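Local coordinates for MAGE domain-containing protein (Xenopus laevis, PDB 7DG2) that probably acts as the Nse3 subunit of the Smc5/6 complex, pairing with Nse1 to hold and shape Nse4, at residues V13-L21 against A54-F64. Numbering follows the deposited sequence.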
loop_
_atom_site.group_PDB
_atom_site.type_symbol
_atom_site.label_atom_id
_atom_site.label_comp_id
_atom_site.label_asym_id
_atom_site.label_seq_id
_atom_site.Cartn_x
_atom_site.Cartn_y
_atom_site.Cartn_z
ATOM N N VAL B 13 20.491 -4.826 -11.594
ATOM C CA VAL B 13 19.459 -3.849 -11.933
ATOM C C VAL B 13 18.141 -4.228 -11.275
ATOM O O VAL B 13 17.460 -3.386 -10.682
ATOM C CB VAL B 13 19.304 -3.720 -13.459
ATOM C CG1 VAL B 13 18.075 -2.887 -13.802
ATOM C CG2 VAL B 13 20.566 -3.062 -14.053
ATOM N N GLY B 14 17.755 -5.501 -11.387
ATOM C CA GLY B 14 16.528 -5.948 -10.744
ATOM C C GLY B 14 16.550 -5.748 -9.240
ATOM O O GLY B 14 15.543 -5.359 -8.640
ATOM N N GLU B 15 17.698 -6.008 -8.610
ATOM C CA GLU B 15 17.805 -5.807 -7.169
ATOM C C GLU B 15 17.641 -4.338 -6.800
ATOM O O GLU B 15 17.037 -4.008 -5.773
ATOM C CB GLU B 15 19.148 -6.356 -6.670
ATOM C CG GLU B 15 19.215 -7.866 -6.801
ATOM C CD GLU B 15 20.619 -8.451 -6.679
ATOM O OE1 GLU B 15 21.596 -7.696 -6.526
ATOM O OE2 GLU B 15 20.737 -9.693 -6.756
ATOM N N VAL B 16 18.206 -3.436 -7.604
ATOM C CA VAL B 16 18.051 -2.014 -7.313
ATOM C C VAL B 16 16.586 -1.602 -7.424
ATOM O O VAL B 16 16.091 -0.802 -6.622
ATOM C CB VAL B 16 18.945 -1.173 -8.244
ATOM C CG1 VAL B 16 18.588 0.289 -8.109
ATOM C CG2 VAL B 16 20.427 -1.409 -7.887
ATOM N N VAL B 17 15.879 -2.106 -8.444
ATOM C CA VAL B 17 14.452 -1.802 -8.570
ATOM C C VAL B 17 13.707 -2.293 -7.337
ATOM O O VAL B 17 12.892 -1.571 -6.757
ATOM C CB VAL B 17 13.873 -2.414 -9.858
ATOM C CG1 VAL B 17 12.345 -2.239 -9.908
ATOM C CG2 VAL B 17 14.529 -1.786 -11.081
ATOM N N GLN B 18 13.989 -3.525 -6.911
ATOM C CA GLN B 18 13.331 -4.046 -5.711
ATOM C C GLN B 18 13.616 -3.160 -4.510
ATOM O O GLN B 18 12.716 -2.868 -3.712
ATOM C CB GLN B 18 13.804 -5.463 -5.406
ATOM C CG GLN B 18 13.379 -6.517 -6.381
ATOM C CD GLN B 18 13.854 -7.879 -5.925
ATOM O OE1 GLN B 18 14.892 -8.370 -6.382
ATOM N NE2 GLN B 18 13.113 -8.489 -4.988
ATOM N N TYR B 19 14.875 -2.747 -4.357
ATOM C CA TYR B 19 15.263 -1.916 -3.227
ATOM C C TYR B 19 14.537 -0.580 -3.261
ATOM O O TYR B 19 14.048 -0.104 -2.231
ATOM C CB TYR B 19 16.783 -1.722 -3.275
ATOM C CG TYR B 19 17.393 -0.916 -2.169
ATOM C CD1 TYR B 19 17.739 -1.514 -0.966
ATOM C CD2 TYR B 19 17.688 0.427 -2.342
ATOM C CE1 TYR B 19 18.345 -0.788 0.031
ATOM C CE2 TYR B 19 18.280 1.158 -1.342
ATOM C CZ TYR B 19 18.603 0.550 -0.159
ATOM O OH TYR B 19 19.201 1.270 0.853
ATOM N N LEU B 20 14.446 0.041 -4.445
ATOM C CA LEU B 20 13.749 1.324 -4.539
ATOM C C LEU B 20 12.281 1.198 -4.128
ATOM O O LEU B 20 11.752 2.044 -3.390
ATOM C CB LEU B 20 13.874 1.866 -5.965
ATOM C CG LEU B 20 15.284 2.397 -6.238
ATOM C CD1 LEU B 20 15.470 2.615 -7.727
ATOM C CD2 LEU B 20 15.508 3.708 -5.477
ATOM N N LEU B 21 11.602 0.153 -4.602
ATOM C CA LEU B 21 10.207 -0.051 -4.216
ATOM C C LEU B 21 10.075 -0.262 -2.713
ATOM O O LEU B 21 9.226 0.355 -2.053
ATOM C CB LEU B 21 9.635 -1.250 -4.972
ATOM C CG LEU B 21 9.526 -1.065 -6.476
ATOM C CD1 LEU B 21 9.101 -2.402 -7.109
ATOM C CD2 LEU B 21 8.502 0.028 -6.787
ATOM N N ALA B 54 17.755 0.818 -13.793
ATOM C CA ALA B 54 16.668 0.685 -12.826
ATOM C C ALA B 54 15.652 1.804 -12.986
ATOM O O ALA B 54 14.437 1.573 -12.903
ATOM C CB ALA B 54 17.228 0.671 -11.398
ATOM N N GLN B 55 16.132 3.030 -13.212
ATOM C CA GLN B 55 15.233 4.148 -13.446
ATOM C C GLN B 55 14.362 3.901 -14.671
ATOM O O GLN B 55 13.150 4.160 -14.643
ATOM C CB GLN B 55 16.051 5.437 -13.612
ATOM C CG GLN B 55 15.201 6.672 -13.876
ATOM C CD GLN B 55 16.023 7.946 -13.923
ATOM O OE1 GLN B 55 17.248 7.900 -13.934
ATOM N NE2 GLN B 55 15.340 9.093 -13.982
ATOM N N ILE B 56 14.956 3.367 -15.744
ATOM C CA ILE B 56 14.189 3.098 -16.961
ATOM C C ILE B 56 13.145 2.019 -16.705
ATOM O O ILE B 56 12.009 2.116 -17.185
ATOM C CB ILE B 56 15.134 2.726 -18.120
ATOM C CG1 ILE B 56 16.006 3.935 -18.491
ATOM C CG2 ILE B 56 14.347 2.230 -19.336
ATOM C CD1 ILE B 56 15.220 5.245 -18.701
ATOM N N THR B 57 13.500 0.978 -15.937
ATOM C CA THR B 57 12.521 -0.059 -15.605
ATOM C C THR B 57 11.341 0.527 -14.833
ATOM O O THR B 57 10.181 0.198 -15.109
ATOM C CB THR B 57 13.177 -1.178 -14.784
ATOM O OG1 THR B 57 14.141 -1.862 -15.586
ATOM C CG2 THR B 57 12.124 -2.185 -14.307
ATOM N N LEU B 58 11.615 1.395 -13.857
ATOM C CA LEU B 58 10.526 1.973 -13.075
ATOM C C LEU B 58 9.629 2.859 -13.939
ATOM O O LEU B 58 8.402 2.846 -13.784
ATOM C CB LEU B 58 11.097 2.755 -11.891
ATOM C CG LEU B 58 11.594 1.870 -10.748
ATOM C CD1 LEU B 58 12.525 2.671 -9.859
ATOM C CD2 LEU B 58 10.413 1.355 -9.961
ATOM N N GLN B 59 10.225 3.612 -14.877
ATOM C CA GLN B 59 9.425 4.407 -15.814
ATOM C C GLN B 59 8.556 3.527 -16.695
ATOM O O GLN B 59 7.360 3.786 -16.863
ATOM C CB GLN B 59 10.332 5.258 -16.707
ATOM C CG GLN B 59 11.069 6.326 -15.981
ATOM C CD GLN B 59 11.981 7.122 -16.906
ATOM O OE1 GLN B 59 11.984 6.925 -18.126
ATOM N NE2 GLN B 59 12.756 8.021 -16.328
ATOM N N GLN B 60 9.159 2.505 -17.305
ATOM C CA GLN B 60 8.481 1.737 -18.346
ATOM C C GLN B 60 7.453 0.777 -17.775
ATOM O O GLN B 60 6.378 0.588 -18.364
ATOM C CB GLN B 60 9.509 0.973 -19.176
ATOM C CG GLN B 60 10.397 1.893 -19.994
ATOM C CD GLN B 60 11.323 1.149 -20.943
ATOM O OE1 GLN B 60 11.495 -0.066 -20.839
ATOM N NE2 GLN B 60 11.927 1.882 -21.876
ATOM N N VAL B 61 7.766 0.143 -16.650
ATOM C CA VAL B 61 6.869 -0.884 -16.115
ATOM C C VAL B 61 5.828 -0.288 -15.180
ATOM O O VAL B 61 4.656 -0.673 -15.224
ATOM C CB VAL B 61 7.688 -1.984 -15.418
ATOM C CG1 VAL B 61 6.766 -3.049 -14.846
ATOM C CG2 VAL B 61 8.694 -2.595 -16.403
ATOM N N PHE B 62 6.226 0.666 -14.329
ATOM C CA PHE B 62 5.344 1.172 -13.289
ATOM C C PHE B 62 4.790 2.559 -13.560
ATOM O O PHE B 62 3.854 2.976 -12.868
ATOM C CB PHE B 62 6.091 1.216 -11.944
ATOM C CG PHE B 62 6.494 -0.145 -11.431
ATOM C CD1 PHE B 62 7.679 -0.736 -11.852
ATOM C CD2 PHE B 62 5.687 -0.832 -10.522
ATOM C CE1 PHE B 62 8.048 -1.991 -11.392
ATOM C CE2 PHE B 62 6.051 -2.095 -10.059
ATOM C CZ PHE B 62 7.238 -2.668 -10.495
ATOM N N GLY B 63 5.359 3.300 -14.504
ATOM C CA GLY B 63 4.977 4.693 -14.621
ATOM C C GLY B 63 5.463 5.533 -13.463
ATOM O O GLY B 63 4.782 6.487 -13.072
ATOM N N PHE B 64 6.623 5.188 -12.889
ATOM C CA PHE B 64 7.227 5.903 -11.770
ATOM C C PHE B 64 8.463 6.651 -12.250
ATOM O O PHE B 64 9.263 6.107 -13.010
ATOM C CB PHE B 64 7.703 4.975 -10.647
ATOM C CG PHE B 64 6.620 4.229 -9.928
ATOM C CD1 PHE B 64 5.278 4.445 -10.188
ATOM C CD2 PHE B 64 6.971 3.308 -8.951
ATOM C CE1 PHE B 64 4.296 3.743 -9.498
ATOM C CE2 PHE B 64 5.998 2.590 -8.267
ATOM C CZ PHE B 64 4.656 2.813 -8.538
#
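Ala54 meets Val16 and Val17 where helices 6-23 and 47-62 draw together, its CB lying 3.6 Å from Val16 CG1 and 3.7 Å from Val17 CG2. The small methyl is consistent with the close backbones, the CA atoms of Val13 and Ala54 being 5.4 Å apart; the two segments cross at -63°, their axes approaching to 9.2 Å. Val13 reaches the backbone of Ala54 through CG1, which stands anti to its own backbone N (chi1 170°). Val17 CG2 also touches CB and CG2 of Thr57, whose hydroxyl is turned back onto Arg53 O within its own helix.

Farther along, Leu58 divides its two methyls: CD1 meets Leu20 CD1 at 3.6 Å, while CD2 lies against Leu21 CD2 and Val17 CG1, its side chain running alongside, and counter to, those of Leu21 and Val17. An alanine in place of Leu58 would probably open a gap between the helices and leave Leu20 and Leu21 without their shared partner.

Leu21 also makes the aromatic contacts: CD1 approaches Phe62 CZ obliquely at 3.9 Å, and CD2 meets the edge of the Phe64 ring at CE2. Phe62 CB lies over the centre of one Phe64 face; the chain turns between them at Gly63, whose positive phi favours glycine. Leu58 O accepts from both Phe62 N and Phe64 N, on opposite faces of its carbonyl plane, holding the turn. Both phenylalanines also pack on the neighbouring Nse1 chain. This apolar helix-helix core, leading into strand 64-70, is consistent with the first of the two winged-helix units of the MAGE homology domain.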